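Local coordinates for protein ADP-ribosylating toxin CARDS (Mycoplasma pneumoniae, PDB 4TLV) that transfers ADP-ribose from NAD+ onto target proteins as a mono-ADP-ribosylating toxin and causes vacuolation in mammalian cells, at residues D31-F36 with R46-S51. Numbering follows the deposited sequence.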
loop_
_atom_site.group_PDB
_atom_site.type_symbol
_atom_site.label_atom_id
_atom_site.label_comp_id
_atom_site.label_asym_id
_atom_site.label_seq_id
_atom_site.Cartn_x
_atom_site.Cartn_y
_atom_site.Cartn_z
ATOM N N ASP A 31 -26.022 -9.753 -7.241
ATOM C CA ASP A 31 -26.675 -8.444 -7.344
ATOM C C ASP A 31 -26.636 -7.590 -6.077
ATOM O O ASP A 31 -27.359 -6.589 -5.977
ATOM C CB ASP A 31 -28.125 -8.571 -7.864
ATOM C CG ASP A 31 -29.002 -9.475 -7.007
ATOM O OD1 ASP A 31 -28.610 -9.802 -5.865
ATOM O OD2 ASP A 31 -30.111 -9.859 -7.483
ATOM N N VAL A 32 -25.776 -7.963 -5.135
ATOM C CA VAL A 32 -25.695 -7.264 -3.852
ATOM C C VAL A 32 -24.649 -6.144 -3.853
ATOM O O VAL A 32 -23.460 -6.387 -4.066
ATOM C CB VAL A 32 -25.369 -8.247 -2.710
ATOM C CG1 VAL A 32 -25.284 -7.513 -1.349
ATOM C CG2 VAL A 32 -26.405 -9.374 -2.662
ATOM N N ARG A 33 -25.092 -4.918 -3.606
ATOM C CA ARG A 33 -24.183 -3.773 -3.570
ATOM C C ARG A 33 -23.899 -3.436 -2.119
ATOM O O ARG A 33 -24.432 -2.477 -1.577
ATOM C CB ARG A 33 -24.773 -2.562 -4.315
ATOM C CG ARG A 33 -24.892 -2.741 -5.811
ATOM C CD ARG A 33 -25.703 -1.625 -6.457
ATOM N NE ARG A 33 -24.938 -0.421 -6.793
ATOM C CZ ARG A 33 -25.287 0.802 -6.409
ATOM N NH1 ARG A 33 -26.355 0.975 -5.642
ATOM N NH2 ARG A 33 -24.575 1.854 -6.780
ATOM N N ASN A 34 -23.073 -4.251 -1.470
ATOM C CA ASN A 34 -22.771 -4.040 -0.058
ATOM C C ASN A 34 -21.268 -3.909 0.093
ATOM O O ASN A 34 -20.538 -4.878 -0.134
ATOM C CB ASN A 34 -23.299 -5.216 0.780
ATOM C CG ASN A 34 -23.109 -5.005 2.264
ATOM O OD1 ASN A 34 -22.019 -4.648 2.719
ATOM N ND2 ASN A 34 -24.177 -5.241 3.039
ATOM N N PHE A 35 -20.801 -2.717 0.462
ATOM C CA PHE A 35 -19.356 -2.459 0.448
ATOM C C PHE A 35 -18.603 -3.346 1.450
ATOM O O PHE A 35 -17.597 -3.991 1.111
ATOM C CB PHE A 35 -19.065 -0.981 0.718
ATOM C CG PHE A 35 -17.594 -0.662 0.843
ATOM C CD1 PHE A 35 -16.784 -0.640 -0.277
ATOM C CD2 PHE A 35 -17.032 -0.371 2.083
ATOM C CE1 PHE A 35 -15.427 -0.337 -0.159
ATOM C CE2 PHE A 35 -15.682 -0.080 2.210
ATOM C CZ PHE A 35 -14.879 -0.065 1.078
ATOM N N PHE A 36 -19.072 -3.368 2.695
ATOM C CA PHE A 36 -18.377 -4.136 3.718
ATOM C C PHE A 36 -18.362 -5.639 3.431
ATOM O O PHE A 36 -17.350 -6.304 3.663
ATOM C CB PHE A 36 -18.929 -3.845 5.120
ATOM C CG PHE A 36 -18.451 -2.536 5.693
ATOM C CD1 PHE A 36 -17.262 -2.467 6.397
ATOM C CD2 PHE A 36 -19.178 -1.379 5.508
ATOM C CE1 PHE A 36 -16.814 -1.255 6.920
ATOM C CE2 PHE A 36 -18.739 -0.174 6.023
ATOM C CZ PHE A 36 -17.564 -0.112 6.730
ATOM N N ARG A 46 -22.077 -13.347 -3.865
ATOM C CA ARG A 46 -23.277 -12.581 -4.255
ATOM C C ARG A 46 -22.988 -11.136 -4.662
ATOM O O ARG A 46 -23.908 -10.416 -5.050
ATOM C CB ARG A 46 -24.287 -12.516 -3.100
ATOM C CG ARG A 46 -24.806 -13.852 -2.570
ATOM C CD ARG A 46 -25.305 -13.677 -1.121
ATOM N NE ARG A 46 -24.247 -13.144 -0.264
ATOM C CZ ARG A 46 -24.315 -12.012 0.440
ATOM N NH1 ARG A 46 -25.414 -11.271 0.431
ATOM N NH2 ARG A 46 -23.274 -11.632 1.176
ATOM N N SER A 47 -21.736 -10.697 -4.557
ATOM C CA SER A 47 -21.450 -9.275 -4.779
ATOM C C SER A 47 -21.665 -8.783 -6.214
ATOM O O SER A 47 -21.381 -9.484 -7.194
ATOM C CB SER A 47 -20.031 -8.906 -4.340
ATOM O OG SER A 47 -19.862 -7.497 -4.399
ATOM N N TYR A 48 -22.157 -7.550 -6.314
ATOM C CA TYR A 48 -22.330 -6.867 -7.589
ATOM C C TYR A 48 -21.018 -6.216 -7.995
ATOM O O TYR A 48 -20.888 -5.751 -9.099
ATOM C CB TYR A 48 -23.370 -5.755 -7.426
ATOM C CG TYR A 48 -23.799 -5.083 -8.710
ATOM C CD1 TYR A 48 -24.486 -5.796 -9.696
ATOM C CD2 TYR A 48 -23.576 -3.722 -8.915
ATOM C CE1 TYR A 48 -24.899 -5.188 -10.857
ATOM C CE2 TYR A 48 -23.996 -3.095 -10.076
ATOM C CZ TYR A 48 -24.652 -3.832 -11.048
ATOM O OH TYR A 48 -25.060 -3.209 -12.207
ATOM N N PHE A 49 -20.051 -6.177 -7.077
ATOM C CA PHE A 49 -18.805 -5.474 -7.330
ATOM C C PHE A 49 -17.761 -6.427 -7.906
ATOM O O PHE A 49 -17.627 -7.550 -7.424
ATOM C CB PHE A 49 -18.267 -4.881 -6.026
ATOM C CG PHE A 49 -19.204 -3.892 -5.369
ATOM C CD1 PHE A 49 -20.021 -3.070 -6.142
ATOM C CD2 PHE A 49 -19.260 -3.776 -3.982
ATOM C CE1 PHE A 49 -20.885 -2.147 -5.551
ATOM C CE2 PHE A 49 -20.116 -2.849 -3.380
ATOM C CZ PHE A 49 -20.940 -2.032 -4.183
ATOM N N ILE A 50 -17.013 -5.970 -8.912
ATOM C CA ILE A 50 -15.910 -6.775 -9.467
ATOM C C ILE A 50 -14.562 -6.167 -9.076
ATOM O O ILE A 50 -14.342 -4.974 -9.251
ATOM C CB ILE A 50 -15.991 -6.870 -10.991
ATOM C CG1 ILE A 50 -17.290 -7.567 -11.414
ATOM C CG2 ILE A 50 -14.797 -7.648 -11.559
ATOM C CD1 ILE A 50 -17.500 -7.550 -12.932
ATOM N N SER A 51 -13.653 -6.993 -8.561
ATOM C CA SER A 51 -12.370 -6.485 -8.064
ATOM C C SER A 51 -11.293 -6.369 -9.135
ATOM O O SER A 51 -11.172 -7.217 -10.024
ATOM C CB SER A 51 -11.846 -7.370 -6.927
ATOM O OG SER A 51 -11.721 -8.710 -7.401
HETATM O O HOH W 1 -21.200 -6.842 -1.956
#
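Val32 and Ser47 form an isolated beta bridge in the mono-ADP-ribosyltransferase domain, where the approach to helix 35-40 meets the lead-in to strand 49-53. Val32 uses both backbone polar atoms: its N donates to Arg46 O (3.1 Å) and its O accepts from Tyr48 N (2.8 Å), the bonding pattern of parallel strands.

Beyond the bridge, Arg33 and Tyr48 run side by side in the same direction, with Arg33 CG 3.5 Å from Tyr48 CD2 and the guanidinium and ring planes 81° apart. In Phe49, chi1 of -60° sets CG beside the backbone N and anti to the carbonyl carbon, and from there the ring extends to the Arg33 backbone, CZ lying 3.7 Å from Arg33 CA. The same ring also meets those of Phe136 and, edge-to-face, Trp197. Val32 CG2 packs against Arg46 NH1.

The charged ends are anchored elsewhere: Arg33 by a salt bridge to Asp138, Arg46 by one to Glu37. Asn34 N-caps helix 35-40, its OD1 accepting from Glu37 N. Ser47 OG closes an ST turn by accepting from Phe49 N at 3.0 Å. The same hydroxyl donates to a water, which in turn donates to Val32 O and, at 2.8 Å, to Asn34 O.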